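Local structure of decaprenyl diphosphate synthase (Rhodobacter capsulatus, 3MZV) at residues L91-V95 with S117-D122; A64-Y70 with G191-A197. The protein probably condenses isopentenyl diphosphate units with farnesyl diphosphate, using magnesium, to make the long all-trans polyprenyl diphosphate precursor of quinone side chains. One frame throughout, in Å; residues are numbered along the deposited sequence.

In the fold
Helix 74-96 connects the two sites: its beginning packs against interaction 2, where Y70 and I194 reach F74, and its last turns form the first half of interaction 1. Along the chain the order is 64-70, 91-95, 117-122, 191-197, so interaction 1 is nested inside the loop closed by interaction 2. Their centres lie 31 Å apart, with nearest atoms about 21 Å apart. Interaction 1 pairs helices 74-96 and 114-133 and reaches the second subunit. Interaction 2 joins the ends of helices 56-67 and 169-194, touches no other chain, and belongs to the internal packing of the subunit.

Interaction 1: residues L91-V95 with S117-D122; sequences LHDDV and SVLVGD
A buried histidine can serve two subunits at once, and H92 illustrates how. Residues 91-95 and 117-122 are both helical and run nearly antiparallel (158° between axes, closest approach 8.7 Å), with the CA atoms of L91 and S117 5.5 Å apart. H92, chi1 m, extends its ring edge-on to the other helix: NE2 donates to V118 O (2.9 Å), a carbonyl that also accepts D122 N at 3.0 Å. G121 makes this possible, since a CB there would clash with H92 NE2. L91, rotamer m,t, points across, its CB 3.6 Å from S117 O and its CD1 3.7 Å from V120 CG1. S117 fits between L91 and V95, its CB 3.6 Å from V95 CG2, which also meets V118 CG2 at 3.8 Å. D93 and D94 make no contact with 117-122; by sequence they open the aspartate-rich DDxxD motif, which in this family typically binds magnesium and diphosphate. The other ring nitrogen of H92, ND1, bonds to D122 of the second subunit, and the relation is reciprocal. With NE2 donating to a carbonyl and ND1 facing a carboxylate, the chemistry is consistent with a doubly protonated imidazole, linking helix pairing to dimer assembly.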
ATOM      1  N   LEU B  91      -0.885   8.206  -6.010  1.00 40.45           N
ATOM      2  CA  LEU B  91      -2.061   8.470  -5.199  1.00 40.80           C
ATOM      3  C   LEU B  91      -1.663   8.766  -3.757  1.00 41.97           C
ATOM      4  O   LEU B  91      -2.241   9.665  -3.121  1.00 40.85           O
ATOM      5  CB  LEU B  91      -3.046   7.310  -5.221  1.00 41.22           C
ATOM      6  CG  LEU B  91      -3.947   7.167  -6.438  1.00 40.91           C
ATOM      7  CD1 LEU B  91      -4.477   5.781  -6.579  1.00 40.14           C
ATOM      8  CD2 LEU B  91      -5.099   8.236  -6.379  1.00 43.95           C
ATOM      9  N   HIS B  92      -0.726   7.955  -3.228  1.00 39.72           N
ATOM     10  CA  HIS B  92      -0.225   8.112  -1.845  1.00 40.77           C
ATOM     11  C   HIS B  92       0.687   9.358  -1.646  1.00 42.05           C
ATOM     12  O   HIS B  92       0.589  10.015  -0.619  1.00 43.83           O
ATOM     13  CB  HIS B  92       0.485   6.798  -1.390  1.00 38.87           C
ATOM     14  CG  HIS B  92      -0.466   5.679  -1.106  1.00 35.97           C
ATOM     15  ND1 HIS B  92      -0.107   4.538  -0.417  1.00 34.42           N
ATOM     16  CD2 HIS B  92      -1.783   5.545  -1.383  1.00 30.78           C
ATOM     17  CE1 HIS B  92      -1.159   3.754  -0.288  1.00 34.45           C
ATOM     18  NE2 HIS B  92      -2.194   4.342  -0.861  1.00 36.84           N
ATOM     19  N   ASP B  93       1.495   9.713  -2.626  1.00 43.38           N
ATOM     20  CA  ASP B  93       2.347  10.922  -2.563  1.00 46.04           C
ATOM     21  C   ASP B  93       1.472  12.176  -2.445  1.00 46.79           C
ATOM     22  O   ASP B  93       1.892  13.140  -1.819  1.00 47.63           O
ATOM     23  CB  ASP B  93       3.310  11.003  -3.800  1.00 46.50           C
ATOM     24  CG  ASP B  93       4.597  11.887  -3.563  1.00 51.97           C
ATOM     25  OD1 ASP B  93       5.092  12.135  -2.427  1.00 56.54           O
ATOM     26  OD2 ASP B  93       5.158  12.345  -4.586  1.00 61.66           O
ATOM     27  N   ASP B  94       0.254  12.143  -2.996  1.00 47.49           N
ATOM     28  CA  ASP B  94      -0.662  13.295  -2.986  1.00 49.56           C
ATOM     29  C   ASP B  94      -1.451  13.428  -1.685  1.00 51.97           C
ATOM     30  O   ASP B  94      -1.855  14.527  -1.317  1.00 52.46           O
ATOM     31  CB  ASP B  94      -1.689  13.197  -4.131  1.00 50.34           C
ATOM     32  CG  ASP B  94      -1.096  13.528  -5.511  1.00 50.12           C
ATOM     33  OD1 ASP B  94       0.011  14.085  -5.597  1.00 51.60           O
ATOM     34  OD2 ASP B  94      -1.774  13.236  -6.521  1.00 54.75           O
ATOM     35  N   VAL B  95      -1.733  12.320  -1.011  1.00 52.84           N
ATOM     36  CA  VAL B  95      -2.242  12.396   0.349  1.00 55.19           C
ATOM     37  C   VAL B  95      -1.148  12.982   1.241  1.00 57.08           C
ATOM     38  O   VAL B  95      -1.384  13.962   1.956  1.00 58.41           O
ATOM     39  CB  VAL B  95      -2.718  11.021   0.857  1.00 55.25           C
ATOM     40  CG1 VAL B  95      -3.092  11.086   2.342  1.00 54.76           C
ATOM     41  CG2 VAL B  95      -3.936  10.572   0.037  1.00 55.43           C
ATOM     42  N   SER B 117      -8.066   8.195  -1.805  1.00 55.16           N
ATOM     43  CA  SER B 117      -6.827   8.022  -2.476  1.00 52.54           C
ATOM     44  C   SER B 117      -5.904   6.979  -1.788  1.00 49.21           C
ATOM     45  O   SER B 117      -5.169   6.251  -2.474  1.00 46.86           O
ATOM     46  CB  SER B 117      -6.124   9.351  -2.612  1.00 52.85           C
ATOM     47  OG  SER B 117      -6.984  10.260  -3.296  1.00 57.64           O
ATOM     48  N   VAL B 118      -5.933   6.917  -0.456  1.00 45.84           N
ATOM     49  CA  VAL B 118      -5.158   5.905   0.254  1.00 43.06           C
ATOM     50  C   VAL B 118      -5.683   4.540  -0.085  1.00 41.40           C
ATOM     51  O   VAL B 118      -4.927   3.659  -0.424  1.00 40.02           O
ATOM     52  CB  VAL B 118      -5.155   6.105   1.783  1.00 44.37           C
ATOM     53  CG1 VAL B 118      -4.397   4.951   2.446  1.00 43.38           C
ATOM     54  CG2 VAL B 118      -4.501   7.436   2.143  1.00 41.76           C
ATOM     55  N   LEU B 119      -6.987   4.358   0.009  1.00 42.04           N
ATOM     56  CA  LEU B 119      -7.581   3.060  -0.133  1.00 41.42           C
ATOM     57  C   LEU B 119      -7.568   2.593  -1.587  1.00 40.41           C
ATOM     58  O   LEU B 119      -7.409   1.393  -1.875  1.00 39.73           O
ATOM     59  CB  LEU B 119      -8.976   3.074   0.430  1.00 44.11           C
ATOM     60  CG  LEU B 119      -9.034   3.285   1.948  1.00 46.49           C
ATOM     61  CD1 LEU B 119     -10.438   3.551   2.360  1.00 49.04           C
ATOM     62  CD2 LEU B 119      -8.460   2.082   2.666  1.00 48.73           C
ATOM     63  N   VAL B 120      -7.670   3.528  -2.515  1.00 39.48           N
ATOM     64  CA  VAL B 120      -7.584   3.137  -3.928  1.00 39.16           C
ATOM     65  C   VAL B 120      -6.174   2.718  -4.271  1.00 36.92           C
ATOM     66  O   VAL B 120      -5.993   1.691  -4.887  1.00 38.87           O
ATOM     67  CB  VAL B 120      -8.087   4.254  -4.872  1.00 39.93           C
ATOM     68  CG1 VAL B 120      -7.710   3.939  -6.319  1.00 38.66           C
ATOM     69  CG2 VAL B 120      -9.606   4.355  -4.730  1.00 41.48           C
ATOM     70  N   GLY B 121      -5.177   3.449  -3.805  1.00 35.93           N
ATOM     71  CA  GLY B 121      -3.797   3.045  -3.992  1.00 34.82           C
ATOM     72  C   GLY B 121      -3.565   1.660  -3.376  1.00 34.17           C
ATOM     73  O   GLY B 121      -2.864   0.815  -3.950  1.00 32.94           O
ATOM     74  N   ASP B 122      -4.133   1.411  -2.199  1.00 34.06           N
ATOM     75  CA  ASP B 122      -3.943   0.069  -1.587  1.00 34.57           C
ATOM     76  C   ASP B 122      -4.567  -1.073  -2.446  1.00 34.95           C
ATOM     77  O   ASP B 122      -3.991  -2.171  -2.621  1.00 33.69           O
ATOM     78  CB  ASP B 122      -4.552   0.015  -0.172  1.00 34.79           C
ATOM     79  CG  ASP B 122      -3.781   0.863   0.856  1.00 32.13           C
ATOM     80  OD1 ASP B 122      -2.643   1.206   0.607  1.00 33.98           O
ATOM     81  OD2 ASP B 122      -4.339   1.137   1.939  1.00 36.06           O
TER

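Interaction 2: residues A64-Y70 with G191-A197; sequences AARLVGY and GGIIGGA
Two helices end side by side here, each closed by a Schellman motif, and their backbones come so near that the CA atoms of A65 and G191 are only 4.1 Å apart. The principle is that glycine and alanine let helices touch main chain to main chain. A65 CA lies 3.2 Å from G191 O in a CA-H...O contact, and a CB on G191 would clash with A64 CB. After the helix ends the register reverses: V68 CA is nearest A197 CA (6.0 Å), Y70 CA folding back to G195 CA (4.6 Å). Helix 56-67 is terminated by G69 at positive phi (Y70 N to A65 O 3.1 Å, G69 N to R66 O 3.0 Å), and helix 169-194 by G196 (A197 N to G192 O 3.0 Å, G196 N to I193 O 2.9 Å).

Past the helices, V68, chi1 m, sets CG1 3.6 Å from A197 CB and CG2 3.9 Å from G195 CA, where a side chain on G195 would collide with it. Y70, chi1 t, lays a ring face over I194 CG2, 4.1 Å from the centroid, a CH-pi contact, while its OH bonds to F74 N of the next helix. One water bridges V68 O (3.3 Å) and G195 O (2.6 Å). With this water as the polar link between the segments, cohesion comes mainly from close van der Waals fit, so shape and small residues matter more than charge.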
ATOM      1  N   ALA B  64      12.577  -4.295 -22.411  1.00 31.66           N
ATOM      2  CA  ALA B  64      13.610  -5.187 -21.868  1.00 33.01           C
ATOM      3  C   ALA B  64      13.303  -6.676 -22.182  1.00 33.57           C
ATOM      4  O   ALA B  64      14.202  -7.402 -22.634  1.00 34.80           O
ATOM      5  CB  ALA B  64      13.801  -4.987 -20.343  1.00 30.34           C
ATOM      6  N   ALA B  65      12.060  -7.096 -21.991  1.00 32.81           N
ATOM      7  CA  ALA B  65      11.680  -8.468 -22.251  1.00 34.22           C
ATOM      8  C   ALA B  65      11.844  -8.794 -23.757  1.00 35.52           C
ATOM      9  O   ALA B  65      12.474  -9.783 -24.110  1.00 37.45           O
ATOM     10  CB  ALA B  65      10.218  -8.744 -21.769  1.00 32.11           C
ATOM     11  N   ARG B  66      11.329  -7.923 -24.625  1.00 36.35           N
ATOM     12  CA  ARG B  66      11.388  -8.136 -26.087  1.00 37.77           C
ATOM     13  C   ARG B  66      12.839  -8.015 -26.580  1.00 37.45           C
ATOM     14  O   ARG B  66      13.242  -8.736 -27.490  1.00 38.15           O
ATOM     15  CB  ARG B  66      10.502  -7.120 -26.844  1.00 38.03           C
ATOM     16  CG  ARG B  66       9.000  -7.274 -26.635  1.00 39.70           C
ATOM     17  CD  ARG B  66       8.467  -8.455 -27.376  1.00 43.07           C
ATOM     18  NE  ARG B  66       7.005  -8.541 -27.346  1.00 44.83           N
ATOM     19  CZ  ARG B  66       6.298  -9.485 -27.979  1.00 45.39           C
ATOM     20  NH1 ARG B  66       6.915 -10.389 -28.734  1.00 47.81           N
ATOM     21  NH2 ARG B  66       4.970  -9.519 -27.885  1.00 41.26           N
ATOM     22  N   LEU B  67      13.623  -7.140 -25.973  1.00 36.59           N
ATOM     23  CA  LEU B  67      15.023  -7.016 -26.329  1.00 38.94           C
ATOM     24  C   LEU B  67      15.844  -8.310 -26.110  1.00 38.78           C
ATOM     25  O   LEU B  67      16.797  -8.570 -26.844  1.00 39.44           O
ATOM     26  CB  LEU B  67      15.682  -5.838 -25.570  1.00 39.49           C
ATOM     27  CG  LEU B  67      17.184  -5.604 -25.675  1.00 40.00           C
ATOM     28  CD1 LEU B  67      17.600  -5.546 -27.163  1.00 45.43           C
ATOM     29  CD2 LEU B  67      17.562  -4.302 -24.964  1.00 40.87           C
ATOM     30  N   VAL B  68      15.525  -9.079 -25.079  1.00 38.82           N
ATOM     31  CA  VAL B  68      16.244 -10.333 -24.850  1.00 39.04           C
ATOM     32  C   VAL B  68      15.543 -11.526 -25.539  1.00 39.97           C
ATOM     33  O   VAL B  68      15.856 -12.700 -25.269  1.00 41.02           O
ATOM     34  CB  VAL B  68      16.494 -10.568 -23.341  1.00 38.07           C
ATOM     35  CG1 VAL B  68      17.343  -9.451 -22.746  1.00 36.78           C
ATOM     36  CG2 VAL B  68      15.171 -10.768 -22.588  1.00 35.43           C
ATOM     37  N   GLY B  69      14.568 -11.240 -26.400  1.00 39.26           N
ATOM     38  CA  GLY B  69      13.914 -12.255 -27.232  1.00 39.26           C
ATOM     39  C   GLY B  69      12.682 -12.962 -26.679  1.00 39.02           C
ATOM     40  O   GLY B  69      12.331 -14.032 -27.158  1.00 37.97           O
ATOM     41  N   TYR B  70      12.032 -12.375 -25.675  1.00 37.09           N
ATOM     42  CA  TYR B  70      10.883 -12.995 -25.050  1.00 37.32           C
ATOM     43  C   TYR B  70       9.684 -12.822 -25.958  1.00 38.64           C
ATOM     44  O   TYR B  70       9.493 -11.753 -26.513  1.00 39.75           O
ATOM     45  CB  TYR B  70      10.596 -12.321 -23.723  1.00 35.53           C
ATOM     46  CG  TYR B  70       9.552 -12.989 -22.876  1.00 36.16           C
ATOM     47  CD1 TYR B  70       9.682 -14.339 -22.494  1.00 37.92           C
ATOM     48  CD2 TYR B  70       8.431 -12.298 -22.472  1.00 35.21           C
ATOM     49  CE1 TYR B  70       8.732 -14.954 -21.687  1.00 36.19           C
ATOM     50  CE2 TYR B  70       7.506 -12.871 -21.658  1.00 33.85           C
ATOM     51  CZ  TYR B  70       7.646 -14.217 -21.264  1.00 36.30           C
ATOM     52  OH  TYR B  70       6.674 -14.800 -20.476  1.00 33.90           O
ATOM     53  N   GLY B 191      11.962  -7.480 -16.789  1.00 31.95           N
ATOM     54  CA  GLY B 191      11.796  -7.823 -18.195  1.00 32.52           C
ATOM     55  C   GLY B 191      12.916  -8.759 -18.683  1.00 32.32           C
ATOM     56  O   GLY B 191      12.681  -9.689 -19.459  1.00 32.96           O
ATOM     57  N   GLY B 192      14.157  -8.462 -18.311  1.00 33.04           N
ATOM     58  CA  GLY B 192      15.245  -9.382 -18.576  1.00 33.37           C
ATOM     59  C   GLY B 192      15.037 -10.762 -17.943  1.00 32.16           C
ATOM     60  O   GLY B 192      15.327 -11.800 -18.549  1.00 34.79           O
ATOM     61  N   ILE B 193      14.554 -10.792 -16.721  1.00 32.06           N
ATOM     62  CA  ILE B 193      14.380 -12.079 -16.013  1.00 31.00           C
ATOM     63  C   ILE B 193      13.280 -12.904 -16.618  1.00 32.66           C
ATOM     64  O   ILE B 193      13.437 -14.107 -16.843  1.00 32.93           O
ATOM     65  CB  ILE B 193      14.103 -11.873 -14.509  1.00 30.04           C
ATOM     66  CG1 ILE B 193      15.361 -11.302 -13.857  1.00 31.74           C
ATOM     67  CG2 ILE B 193      13.584 -13.177 -13.837  1.00 30.52           C
ATOM     68  CD1 ILE B 193      15.178 -10.788 -12.393  1.00 30.97           C
ATOM     69  N   ILE B 194      12.149 -12.276 -16.917  1.00 32.49           N
ATOM     70  CA  ILE B 194      11.054 -13.022 -17.467  1.00 33.81           C
ATOM     71  C   ILE B 194      11.432 -13.622 -18.842  1.00 34.77           C
ATOM     72  O   ILE B 194      10.922 -14.695 -19.234  1.00 33.88           O
ATOM     73  CB  ILE B 194       9.747 -12.216 -17.511  1.00 32.85           C
ATOM     74  CG1 ILE B 194       8.528 -13.119 -17.418  1.00 31.74           C
ATOM     75  CG2 ILE B 194       9.651 -11.401 -18.785  1.00 32.53           C
ATOM     76  CD1 ILE B 194       8.304 -13.814 -15.980  1.00 31.74           C
ATOM     77  N   GLY B 195      12.300 -12.933 -19.558  1.00 35.81           N
ATOM     78  CA  GLY B 195      12.808 -13.394 -20.843  1.00 37.59           C
ATOM     79  C   GLY B 195      13.978 -14.366 -20.738  1.00 38.28           C
ATOM     80  O   GLY B 195      14.522 -14.790 -21.741  1.00 40.15           O
ATOM     81  N   GLY B 196      14.374 -14.723 -19.529  1.00 38.19           N
ATOM     82  CA  GLY B 196      15.390 -15.748 -19.316  1.00 39.16           C
ATOM     83  C   GLY B 196      16.749 -15.285 -19.732  1.00 40.21           C
ATOM     84  O   GLY B 196      17.609 -16.097 -20.105  1.00 40.48           O
ATOM     85  N   ALA B 197      16.991 -13.978 -19.688  1.00 39.53           N
ATOM     86  CA  ALA B 197      18.252 -13.471 -20.205  1.00 39.97           C
ATOM     87  C   ALA B 197      19.393 -13.937 -19.308  1.00 41.22           C
ATOM     88  O   ALA B 197      19.181 -14.185 -18.134  1.00 40.31           O
ATOM     89  CB  ALA B 197      18.263 -11.911 -20.321  1.00 38.25           C
TER
HETATM   90  O   HOH W   1      13.650 -14.834 -24.150  1.00 44.88           O